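Local coordinates for protein Agap007691-pb (Anopheles gambiae, PDB 5C98) that is of unknown function but belongs to the serpin family, most of whose members inhibit serine proteases, at residues A[93-98]-A[173-179]; A[195-200]-A[372-376]; A[205-210]-A[274-280]; A[241-246]-A[348-354]. All coordinates share one frame; numbering follows the deposited sequence.

Overall arrangement
From the N terminus, contact 1 comes first: it returns residue 173 to residue 98 across 74 residues and is complete before any other contact begins. It pairs two strands of the main serpin sheet, sheet A. Contact 2 then opens at 195-200 and closes only at the C-terminal 372-376, so contacts 3 and 4 both nest inside its loop. These two cross, because 241-246 precedes the closure of contact 3 at 274-280 while its partner 348-354 follows it. Contact 3 builds sheet C, contact 4 joins sheet C to sheet B, and contact 2 packs beside both; contact 1 touches none of them, with nearest atoms about 11 Å or more away.

Contact 1 of 4, residues A[93-98]-A[173-179]; sequences QHLKAL and SGVSVLT
The carbonyl oxygen H94 O is gripped by two consecutive amides where the antiparallel pairing of strands 95-104 and 169-177 in serpin sheet A comes to its end. L178 N donates to H94 O at 2.9 Å, from above the carbonyl plane, and T179 N adds a weak second bond. T179 OG1, in one of two deposited conformers, meets H94 ND1 in the plane of the imidazole at 3.0 Å; this conformer also presses tightly on H94, which leaves the bond somewhat doubtful. Further along, the strands are held by regular pairs: K96 with S176 and L98 with G174 exchange amide bonds, for example S176 N to K96 O at 2.9 Å. On one face the side chains of L95, V175 and V177 meet, with A97 CB against V175 CG2. L95 CG lies anti to its backbone N (chi1 -176°), and the fork then sends CD2 toward V175 CG1 and CD1 toward V177 CG2, each 4.2 Å away. Methyls suit this side because L89 of helix 75-89 and strand 366-372 cover it. G174, with no side chain, sits beside the larger L98. The other face is mixed: S176 OG bonds to T149 O and also takes part with K96 O in holding a water. The backbones of V175 and V177 also bond to strand 320-328, the parallel neighbour of strand 169-177, as in a native serpin whose reactive loop has not inserted there. K96 bends at its last torsion to bring NZ back to G92 O, while its CE rests 3.7 Å from L178 CD1.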
# COMPACT_ATOMS: atom_id res chain seq x y z
N GLN A 93 9.42 -13.88 -1.99
CA GLN A 93 10.35 -13.07 -2.75
C GLN A 93 9.64 -12.04 -3.63
O GLN A 93 10.31 -11.15 -4.16
CB GLN A 93 11.20 -13.96 -3.66
CG GLN A 93 10.43 -14.52 -4.84
CD GLN A 93 11.17 -15.61 -5.59
OE1 GLN A 93 11.27 -16.75 -5.12
NE2 GLN A 93 11.69 -15.27 -6.76
N HIS A 94 8.33 -12.14 -3.79
CA HIS A 94 7.62 -11.33 -4.76
C HIS A 94 6.98 -10.09 -4.17
O HIS A 94 7.04 -8.99 -4.77
CB HIS A 94 6.54 -12.17 -5.44
CG HIS A 94 7.02 -13.46 -6.01
ND1 HIS A 94 7.92 -13.53 -7.05
CD2 HIS A 94 6.73 -14.74 -5.68
CE1 HIS A 94 8.16 -14.79 -7.34
NE2 HIS A 94 7.45 -15.55 -6.52
N LEU A 95 6.35 -10.23 -3.02
CA LEU A 95 5.63 -9.15 -2.37
C LEU A 95 5.64 -9.51 -0.90
O LEU A 95 5.24 -10.62 -0.52
CB LEU A 95 4.20 -9.05 -2.89
CG LEU A 95 3.37 -7.88 -2.34
CD1 LEU A 95 2.28 -7.50 -3.33
CD2 LEU A 95 2.78 -8.16 -0.98
N LYS A 96 6.13 -8.59 -0.07
CA LYS A 96 6.15 -8.79 1.37
C LYS A 96 5.12 -7.86 1.99
O LYS A 96 5.15 -6.66 1.76
CB LYS A 96 7.54 -8.51 1.92
CG LYS A 96 8.54 -9.59 1.51
CD LYS A 96 9.92 -9.35 2.15
CE LYS A 96 10.97 -10.30 1.59
NZ LYS A 96 10.52 -11.70 1.64
N ALA A 97 4.18 -8.44 2.74
CA ALA A 97 3.15 -7.69 3.45
C ALA A 97 3.21 -8.17 4.89
O ALA A 97 2.75 -9.28 5.20
CB ALA A 97 1.78 -7.93 2.85
N LEU A 98 3.77 -7.34 5.76
CA LEU A 98 4.13 -7.73 7.11
C LEU A 98 3.59 -6.73 8.10
O LEU A 98 3.85 -5.53 7.96
CB LEU A 98 5.66 -7.81 7.26
CG LEU A 98 6.37 -8.89 6.45
CD1 LEU A 98 7.87 -8.56 6.29
CD2 LEU A 98 6.16 -10.25 7.10
N SER A 173 2.34 -1.53 9.26
CA SER A 173 2.17 -2.33 8.05
C SER A 173 3.28 -1.96 7.08
O SER A 173 3.46 -0.78 6.78
CB SER A 173 0.83 -1.97 7.40
OG SER A 173 0.84 -2.36 6.03
N GLY A 174 3.99 -2.95 6.58
CA GLY A 174 4.92 -2.76 5.49
C GLY A 174 4.48 -3.56 4.28
O GLY A 174 4.30 -4.77 4.41
N VAL A 175 4.36 -2.94 3.10
CA VAL A 175 4.04 -3.65 1.86
C VAL A 175 5.07 -3.27 0.80
O VAL A 175 5.11 -2.11 0.36
CB VAL A 175 2.62 -3.39 1.36
CG1 VAL A 175 2.37 -4.12 0.05
CG2 VAL A 175 1.63 -3.82 2.45
N SER A 176 5.87 -4.24 0.39
CA SER A 176 6.95 -4.03 -0.55
C SER A 176 6.75 -4.94 -1.74
O SER A 176 6.68 -6.16 -1.59
CB SER A 176 8.31 -4.31 0.08
OG SER A 176 8.49 -3.43 1.16
N VAL A 177 6.69 -4.34 -2.92
CA VAL A 177 6.66 -5.10 -4.16
C VAL A 177 8.11 -5.25 -4.61
O VAL A 177 8.78 -4.25 -4.89
CB VAL A 177 5.83 -4.36 -5.22
CG1 VAL A 177 5.91 -5.10 -6.57
CG2 VAL A 177 4.41 -4.18 -4.73
N LEU A 178 8.58 -6.49 -4.68
CA LEU A 178 9.98 -6.79 -4.91
C LEU A 178 10.25 -7.52 -6.23
O LEU A 178 11.40 -7.56 -6.67
CB LEU A 178 10.53 -7.62 -3.74
CG LEU A 178 10.31 -6.98 -2.37
CD1 LEU A 178 10.64 -7.96 -1.25
CD2 LEU A 178 11.13 -5.71 -2.24
N THR A 179 9.22 -8.04 -6.88
CA THR A 179 9.44 -8.80 -8.10
C THR A 179 9.85 -7.86 -9.23
O THR A 179 9.34 -6.74 -9.33
CB THR A 179 8.14 -9.53 -8.46
OG1 THR A 179 7.90 -10.56 -7.51
CG2 THR A 179 8.24 -10.16 -9.78
O HOH W 1 12.32 -10.84 -6.41
O HOH W 2 7.27 -5.11 3.61

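Contact 2 of 4, residues A[195-200]-A[372-376]; sequences FQFINA and FSKYI
F197 lies at the centre of an aromatic cluster with F195, F372 and Y375, where the loop between serpin sheet C strands 191-194 and 204-219 meets the chain leaving strand 366-372 of sheet B. Its ring is covered on one face by Y375, whose CB makes a CH-pi contact 3.6 Å from the F197 centroid and 15° off the normal, and on the other by F195 CD1, over the centre. F372 presents its edge to the face of F195 in a T-shaped pair, the planes 63° apart, with F372 CD2 3.8 Å from F195 CZ. Flat rings suit a place where neighbours press from above, below and alongside. Around this core, the type I turn from F197 to A200 adds polar pairing. As donor and acceptor, the N199 amide mimics a peptide group: OD1 accepts from Y375 N at 2.8 Å on a lone pair, and ND2 donates to Y375 O at 3.0 Å almost in its own amide plane. Setting CG between the backbone N and carbonyl carbon (chi1 62°) turns the amide inward to reach both. Farther out, N38 OD1 accepts from S373 N and K374 N, holding the backbone just after strand 366-372, while V205 packs alongside F197 and Y375, and P279 against F195 and F372. The remaining tie is I198 N to S373 O, 2.9 Å, nearly along the C=O axis.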
# COMPACT_ATOMS: atom_id res chain seq x y z
N PHE A 195 11.22 14.77 -17.50
CA PHE A 195 9.96 14.31 -16.93
C PHE A 195 9.30 15.53 -16.32
O PHE A 195 9.95 16.31 -15.63
CB PHE A 195 10.21 13.23 -15.84
CG PHE A 195 8.95 12.62 -15.30
CD1 PHE A 195 8.30 13.21 -14.25
CD2 PHE A 195 8.43 11.46 -15.84
CE1 PHE A 195 7.14 12.67 -13.74
CE2 PHE A 195 7.26 10.92 -15.33
CZ PHE A 195 6.63 11.51 -14.30
N GLN A 196 8.01 15.71 -16.57
CA GLN A 196 7.31 16.93 -16.18
C GLN A 196 6.86 16.83 -14.73
O GLN A 196 5.68 16.75 -14.41
CB GLN A 196 6.11 17.21 -17.10
CG GLN A 196 6.43 17.44 -18.56
CD GLN A 196 5.29 18.09 -19.34
OE1 GLN A 196 4.20 18.36 -18.82
NE2 GLN A 196 5.56 18.37 -20.61
N PHE A 197 7.84 16.87 -13.83
CA PHE A 197 7.54 16.80 -12.41
C PHE A 197 6.75 18.03 -11.99
O PHE A 197 6.98 19.13 -12.48
CB PHE A 197 8.82 16.75 -11.59
CG PHE A 197 9.63 15.49 -11.77
CD1 PHE A 197 9.25 14.31 -11.13
CD2 PHE A 197 10.78 15.50 -12.52
CE1 PHE A 197 10.01 13.17 -11.27
CE2 PHE A 197 11.54 14.35 -12.63
CZ PHE A 197 11.16 13.20 -12.02
N ILE A 198 5.83 17.84 -11.03
CA ILE A 198 5.02 18.96 -10.57
C ILE A 198 5.89 20.07 -9.97
O ILE A 198 5.59 21.25 -10.14
CB ILE A 198 3.92 18.48 -9.61
CG1 ILE A 198 2.90 19.60 -9.33
CG2 ILE A 198 4.50 17.97 -8.30
CD1 ILE A 198 1.61 19.10 -8.74
N ASN A 199 7.00 19.70 -9.31
CA ASN A 199 7.89 20.65 -8.65
C ASN A 199 9.12 20.99 -9.48
O ASN A 199 9.96 21.77 -9.02
CB ASN A 199 8.34 20.10 -7.29
CG ASN A 199 9.14 18.80 -7.40
OD1 ASN A 199 8.86 17.96 -8.25
ND2 ASN A 199 10.14 18.64 -6.54
N ALA A 200 9.28 20.40 -10.68
CA ALA A 200 10.47 20.57 -11.50
C ALA A 200 10.14 20.14 -12.93
O ALA A 200 10.57 19.08 -13.39
CB ALA A 200 11.62 19.74 -10.93
N PHE A 372 3.44 8.80 -9.14
CA PHE A 372 4.77 9.32 -9.33
C PHE A 372 4.64 10.67 -10.01
O PHE A 372 4.29 10.77 -11.19
CB PHE A 372 5.63 8.34 -10.14
CG PHE A 372 7.05 8.76 -10.22
CD1 PHE A 372 7.85 8.65 -9.12
CD2 PHE A 372 7.57 9.32 -11.38
CE1 PHE A 372 9.18 9.07 -9.15
CE2 PHE A 372 8.91 9.73 -11.42
CZ PHE A 372 9.69 9.62 -10.32
N SER A 373 4.92 11.73 -9.24
CA SER A 373 4.70 13.11 -9.64
C SER A 373 5.84 14.05 -9.31
O SER A 373 5.95 15.09 -9.97
CB SER A 373 3.46 13.65 -8.95
OG SER A 373 2.36 12.84 -9.28
N LYS A 374 6.66 13.77 -8.29
CA LYS A 374 7.56 14.72 -7.66
C LYS A 374 9.01 14.30 -7.86
O LYS A 374 9.35 13.11 -7.76
CB LYS A 374 7.25 14.79 -6.16
CG LYS A 374 8.13 15.78 -5.41
CD LYS A 374 7.88 15.81 -3.91
CE LYS A 374 8.84 16.75 -3.21
NZ LYS A 374 8.69 16.68 -1.74
N TYR A 375 9.85 15.30 -8.15
CA TYR A 375 11.28 15.09 -8.24
C TYR A 375 11.91 15.16 -6.86
O TYR A 375 11.81 16.19 -6.17
CB TYR A 375 11.93 16.14 -9.14
CG TYR A 375 13.41 15.96 -9.18
CD1 TYR A 375 13.97 14.78 -9.66
CD2 TYR A 375 14.25 16.95 -8.74
CE1 TYR A 375 15.33 14.60 -9.70
CE2 TYR A 375 15.63 16.79 -8.78
CZ TYR A 375 16.16 15.61 -9.25
OH TYR A 375 17.54 15.48 -9.28
N ILE A 376 12.57 14.07 -6.46
CA ILE A 376 13.33 13.98 -5.21
C ILE A 376 14.77 13.74 -5.62
O ILE A 376 15.08 12.68 -6.18
CB ILE A 376 12.82 12.83 -4.33
CG1 ILE A 376 11.31 12.98 -4.09
CG2 ILE A 376 13.61 12.79 -3.02
CD1 ILE A 376 10.64 11.77 -3.45

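Contact 3 of 4, residues A[205-210]-A[274-280]; sequences VSTMHT and TDLKLPK
H209 lays its imidazole under the extended chain of K277, whose CE sits over the ring centre, 3.5 Å from the H209 centroid and 8° off the normal, a CH-pi contact. With CG anti to its backbone N (chi1 -173°), the ring reaches diagonally across to D275 on the neighbouring strand, where NE2 donates to D275 OD2 at 2.9 Å on the syn side and more weakly to OD1. Ring and carboxylate planes stand 70° apart. D275 lies near the ring plane, at the imidazole's edge, whereas K277 CE takes the face. The pair lies on antiparallel strands 204-219 and 270-287 of serpin sheet C. Backbone bonds join M208 with L278 and T210 with L276, L276 N reaching T210 O at 2.8 Å. K280 N continues the ladder to S206 O at 3.0 Å, and a water links S206 O to K280 O. P279 has no amide hydrogen, but it occupies a non-hydrogen-bonded pair with T207, where none is needed. T207 OG1 donates to V205 O within its own strand. M208, L278, T210 and L276 occupy the opposite face from H209. Leucines and methionine suit it because M229 of sheet B and F185 cover this side. On the polar face, K277 NZ extends to E193, and H349 NE2 is a further partner of D275 OD1. D275 would tend to favour a protonated H209; K277, 4.4 Å away from NZ to H209 ND1, would act the other way, probably tempered by E193.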
# COMPACT_ATOMS: atom_id res chain seq x y z
N VAL A 205 15.73 12.96 -15.90
CA VAL A 205 16.02 11.79 -15.09
C VAL A 205 16.18 10.57 -15.98
O VAL A 205 15.72 10.53 -17.13
CB VAL A 205 14.94 11.51 -14.04
CG1 VAL A 205 14.88 12.63 -13.01
CG2 VAL A 205 13.59 11.32 -14.72
N SER A 206 16.85 9.56 -15.44
CA SER A 206 17.04 8.30 -16.15
C SER A 206 15.69 7.74 -16.58
O SER A 206 14.81 7.51 -15.73
CB SER A 206 17.75 7.32 -15.23
OG SER A 206 18.17 6.17 -15.94
N THR A 207 15.53 7.53 -17.89
CA THR A 207 14.26 7.12 -18.48
C THR A 207 14.49 5.89 -19.33
O THR A 207 15.36 5.89 -20.21
CB THR A 207 13.68 8.26 -19.31
OG1 THR A 207 13.38 9.37 -18.46
CG2 THR A 207 12.41 7.84 -20.03
N MET A 208 13.75 4.83 -19.04
CA MET A 208 13.86 3.56 -19.74
C MET A 208 13.03 3.59 -21.01
O MET A 208 12.03 4.29 -21.10
CB MET A 208 13.35 2.43 -18.85
CG MET A 208 14.05 2.31 -17.52
SD MET A 208 13.62 0.79 -16.63
CE MET A 208 11.88 1.08 -16.32
N HIS A 209 13.45 2.80 -22.00
CA HIS A 209 12.79 2.78 -23.30
C HIS A 209 12.84 1.37 -23.86
O HIS A 209 13.91 0.76 -23.87
CB HIS A 209 13.54 3.69 -24.28
CG HIS A 209 12.86 3.88 -25.60
ND1 HIS A 209 13.47 4.53 -26.65
CD2 HIS A 209 11.62 3.55 -26.03
CE1 HIS A 209 12.64 4.58 -27.68
NE2 HIS A 209 11.51 3.99 -27.33
N THR A 210 11.71 0.88 -24.36
CA THR A 210 11.72 -0.39 -25.05
C THR A 210 10.52 -0.46 -25.99
O THR A 210 9.63 0.39 -25.98
CB THR A 210 11.76 -1.57 -24.07
OG1 THR A 210 12.18 -2.74 -24.77
CG2 THR A 210 10.40 -1.82 -23.44
N THR A 274 4.20 -1.86 -28.32
CA THR A 274 4.11 -0.51 -27.77
C THR A 274 5.50 0.07 -27.58
O THR A 274 6.38 -0.58 -27.01
CB THR A 274 3.42 -0.55 -26.42
OG1 THR A 274 2.09 -1.04 -26.58
CG2 THR A 274 3.36 0.85 -25.76
N ASP A 275 5.69 1.30 -28.04
CA ASP A 275 6.91 2.04 -27.76
C ASP A 275 6.74 2.67 -26.39
O ASP A 275 5.94 3.60 -26.21
CB ASP A 275 7.20 3.10 -28.81
CG ASP A 275 8.58 3.65 -28.66
OD1 ASP A 275 8.75 4.61 -27.90
OD2 ASP A 275 9.52 3.09 -29.26
N LEU A 276 7.44 2.10 -25.41
CA LEU A 276 7.22 2.39 -24.01
C LEU A 276 8.41 3.17 -23.45
O LEU A 276 9.56 2.75 -23.61
CB LEU A 276 7.05 1.06 -23.26
CG LEU A 276 6.80 1.06 -21.76
CD1 LEU A 276 5.51 1.75 -21.43
CD2 LEU A 276 6.77 -0.37 -21.26
N LYS A 277 8.12 4.27 -22.77
CA LYS A 277 9.10 5.03 -22.03
C LYS A 277 8.56 5.27 -20.63
O LYS A 277 7.40 5.61 -20.47
CB LYS A 277 9.44 6.35 -22.69
CG LYS A 277 10.17 6.16 -24.00
CD LYS A 277 10.59 7.50 -24.53
CE LYS A 277 11.64 7.38 -25.61
NZ LYS A 277 12.22 8.72 -25.90
N LEU A 278 9.43 5.07 -19.63
CA LEU A 278 9.02 5.14 -18.22
C LEU A 278 10.26 5.57 -17.45
O LEU A 278 11.34 5.03 -17.71
CB LEU A 278 8.59 3.74 -17.75
CG LEU A 278 7.99 3.51 -16.38
CD1 LEU A 278 6.55 4.02 -16.33
CD2 LEU A 278 8.00 2.03 -16.01
N PRO A 279 10.18 6.51 -16.51
CA PRO A 279 11.35 6.75 -15.66
C PRO A 279 11.74 5.50 -14.89
O PRO A 279 10.90 4.68 -14.51
CB PRO A 279 10.88 7.86 -14.71
CG PRO A 279 9.41 7.79 -14.73
CD PRO A 279 9.02 7.30 -16.08
N LYS A 280 13.06 5.33 -14.68
CA LYS A 280 13.56 4.31 -13.77
C LYS A 280 13.32 4.86 -12.37
O LYS A 280 14.09 5.68 -11.87
CB LYS A 280 15.04 4.06 -14.02
CG LYS A 280 15.59 2.88 -13.27
CD LYS A 280 17.09 2.74 -13.49
CE LYS A 280 17.69 1.78 -12.48
NZ LYS A 280 17.72 0.38 -12.98
O HOH W 3 14.93 7.98 -12.90

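Contact 4 of 4, residues A[241-246]-A[348-354]; sequences VLLPYD and FHANRPF
This contact belongs to the junction between sheets C and B of the serpin fold, where the chain leaves strand 346-349, turns through 350-353 and enters strand 354-360 beside strand 237-244. R352 reaches out from the turn to the end of strand 237-244 and binds one carbonyl: NH2 donates to P244 O at 2.7 Å, in the carbonyl plane, with NE adding a weak bond. Its guanidinium is sandwiched. L243 CG lies against one face, 3.9 Å from NH2, and D246 OD1 lies over the opposite face. Carboxylate and guanidinium planes are stacked 23° apart. Because D246 OD1 sits well out of the guanidinium plane, no N-H points at it, and this long salt bridge, 4.0 Å from D246 OD1 to R352 NE, works by charge alone. Arginine suits the spot by joining an apolar stem, whose CG meets L243 CD1 at 3.7 Å, to a flat head whose N-H groups can bind a carbonyl. L243 fills the space inside the turn. Its CD2 sits over the F348 ring centre, 4.2 Å above the plane, and its CB meets F348 CZ. V241 CG1 wedges between two phenylalanines, 3.7 Å from both F348 CZ and F354 CD1. F354 holds CG between its backbone N and carbonyl carbon (chi1 58°), which turns the ring back toward V241. L278 of sheet C and F195 lie against F354 as well, while helix 250-256 packs on P244 and P353. Where P244 lacks an amide hydrogen, its ring carbon CD approaches P353 O to 3.3 Å instead.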
# COMPACT_ATOMS: atom_id res chain seq x y z
N VAL A 241 -0.57 1.21 -15.30
CA VAL A 241 -0.08 2.59 -15.31
C VAL A 241 -1.10 3.42 -16.06
O VAL A 241 -1.44 3.11 -17.21
CB VAL A 241 1.30 2.73 -15.95
CG1 VAL A 241 1.78 4.17 -15.85
CG2 VAL A 241 2.30 1.80 -15.28
N LEU A 242 -1.58 4.47 -15.41
CA LEU A 242 -2.57 5.38 -15.98
C LEU A 242 -1.87 6.71 -16.23
O LEU A 242 -1.46 7.40 -15.27
CB LEU A 242 -3.76 5.57 -15.04
CG LEU A 242 -4.41 4.32 -14.49
CD1 LEU A 242 -5.66 4.69 -13.68
CD2 LEU A 242 -4.75 3.34 -15.57
N LEU A 243 -1.76 7.09 -17.50
CA LEU A 243 -1.06 8.30 -17.90
C LEU A 243 -2.08 9.28 -18.46
O LEU A 243 -2.64 9.04 -19.54
CB LEU A 243 -0.03 7.94 -18.97
CG LEU A 243 0.76 9.08 -19.58
CD1 LEU A 243 1.68 9.74 -18.57
CD2 LEU A 243 1.59 8.58 -20.78
N PRO A 244 -2.35 10.37 -17.77
CA PRO A 244 -3.36 11.32 -18.26
C PRO A 244 -3.04 11.82 -19.65
O PRO A 244 -1.88 12.03 -20.01
CB PRO A 244 -3.30 12.46 -17.24
CG PRO A 244 -2.77 11.82 -15.98
CD PRO A 244 -1.79 10.77 -16.46
N TYR A 245 -4.08 12.03 -20.45
CA TYR A 245 -3.89 12.68 -21.73
C TYR A 245 -3.30 14.07 -21.50
O TYR A 245 -3.48 14.67 -20.44
CB TYR A 245 -5.24 12.88 -22.42
CG TYR A 245 -5.94 11.61 -22.89
CD1 TYR A 245 -5.25 10.42 -23.05
CD2 TYR A 245 -7.27 11.65 -23.26
CE1 TYR A 245 -5.90 9.28 -23.50
CE2 TYR A 245 -7.91 10.53 -23.71
CZ TYR A 245 -7.22 9.35 -23.84
OH TYR A 245 -7.87 8.21 -24.30
N ASP A 246 -2.63 14.61 -22.52
CA ASP A 246 -2.24 16.01 -22.48
C ASP A 246 -3.45 16.89 -22.19
O ASP A 246 -4.57 16.59 -22.62
CB ASP A 246 -1.64 16.42 -23.82
CG ASP A 246 -0.27 15.83 -24.02
OD1 ASP A 246 0.65 16.22 -23.26
OD2 ASP A 246 -0.11 14.97 -24.89
N PHE A 348 3.43 4.86 -25.59
CA PHE A 348 3.13 5.16 -24.18
C PHE A 348 4.40 5.73 -23.58
O PHE A 348 5.26 5.00 -23.11
CB PHE A 348 2.67 3.91 -23.45
CG PHE A 348 2.17 4.17 -22.05
CD1 PHE A 348 3.02 4.16 -20.96
CD2 PHE A 348 0.81 4.37 -21.84
CE1 PHE A 348 2.52 4.34 -19.70
CE2 PHE A 348 0.33 4.57 -20.59
CZ PHE A 348 1.18 4.55 -19.51
N HIS A 349 4.50 7.05 -23.59
CA HIS A 349 5.67 7.76 -23.09
C HIS A 349 5.28 8.47 -21.81
O HIS A 349 4.68 9.55 -21.83
CB HIS A 349 6.20 8.71 -24.16
CG HIS A 349 6.80 8.00 -25.32
ND1 HIS A 349 7.32 8.66 -26.41
CD2 HIS A 349 6.96 6.68 -25.58
CE1 HIS A 349 7.79 7.78 -27.27
NE2 HIS A 349 7.58 6.57 -26.79
N ALA A 350 5.59 7.84 -20.68
CA ALA A 350 5.17 8.33 -19.38
C ALA A 350 6.19 9.36 -18.91
O ALA A 350 7.11 9.07 -18.15
CB ALA A 350 5.01 7.18 -18.40
N ASN A 351 6.02 10.59 -19.40
CA ASN A 351 6.92 11.71 -19.15
C ASN A 351 6.22 12.82 -18.39
O ASN A 351 6.66 13.97 -18.42
CB ASN A 351 7.48 12.24 -20.46
CG ASN A 351 6.40 12.55 -21.47
OD1 ASN A 351 5.24 12.78 -21.12
ND2 ASN A 351 6.78 12.54 -22.75
N ARG A 352 5.12 12.48 -17.73
CA ARG A 352 4.36 13.38 -16.89
C ARG A 352 3.73 12.55 -15.80
O ARG A 352 3.73 11.31 -15.89
CB ARG A 352 3.29 14.14 -17.68
CG ARG A 352 2.50 13.34 -18.60
CD ARG A 352 1.75 14.28 -19.58
NE ARG A 352 0.74 13.54 -20.31
CZ ARG A 352 1.00 12.77 -21.36
NH1 ARG A 352 2.24 12.69 -21.85
NH2 ARG A 352 0.03 12.12 -21.95
N PRO A 353 3.25 13.17 -14.73
CA PRO A 353 2.79 12.41 -13.56
C PRO A 353 1.77 11.35 -13.91
O PRO A 353 0.86 11.58 -14.71
CB PRO A 353 2.20 13.48 -12.66
CG PRO A 353 3.04 14.70 -12.99
CD PRO A 353 3.26 14.62 -14.47
N PHE A 354 1.91 10.20 -13.26
CA PHE A 354 1.04 9.08 -13.54
C PHE A 354 0.66 8.38 -12.25
O PHE A 354 1.32 8.54 -11.21
CB PHE A 354 1.70 8.09 -14.53
CG PHE A 354 3.02 7.52 -14.07
CD1 PHE A 354 3.10 6.41 -13.26
CD2 PHE A 354 4.20 8.10 -14.49
CE1 PHE A 354 4.36 5.91 -12.87
CE2 PHE A 354 5.46 7.61 -14.12
CZ PHE A 354 5.53 6.50 -13.32
O HOH W 4 -0.98 15.18 -18.16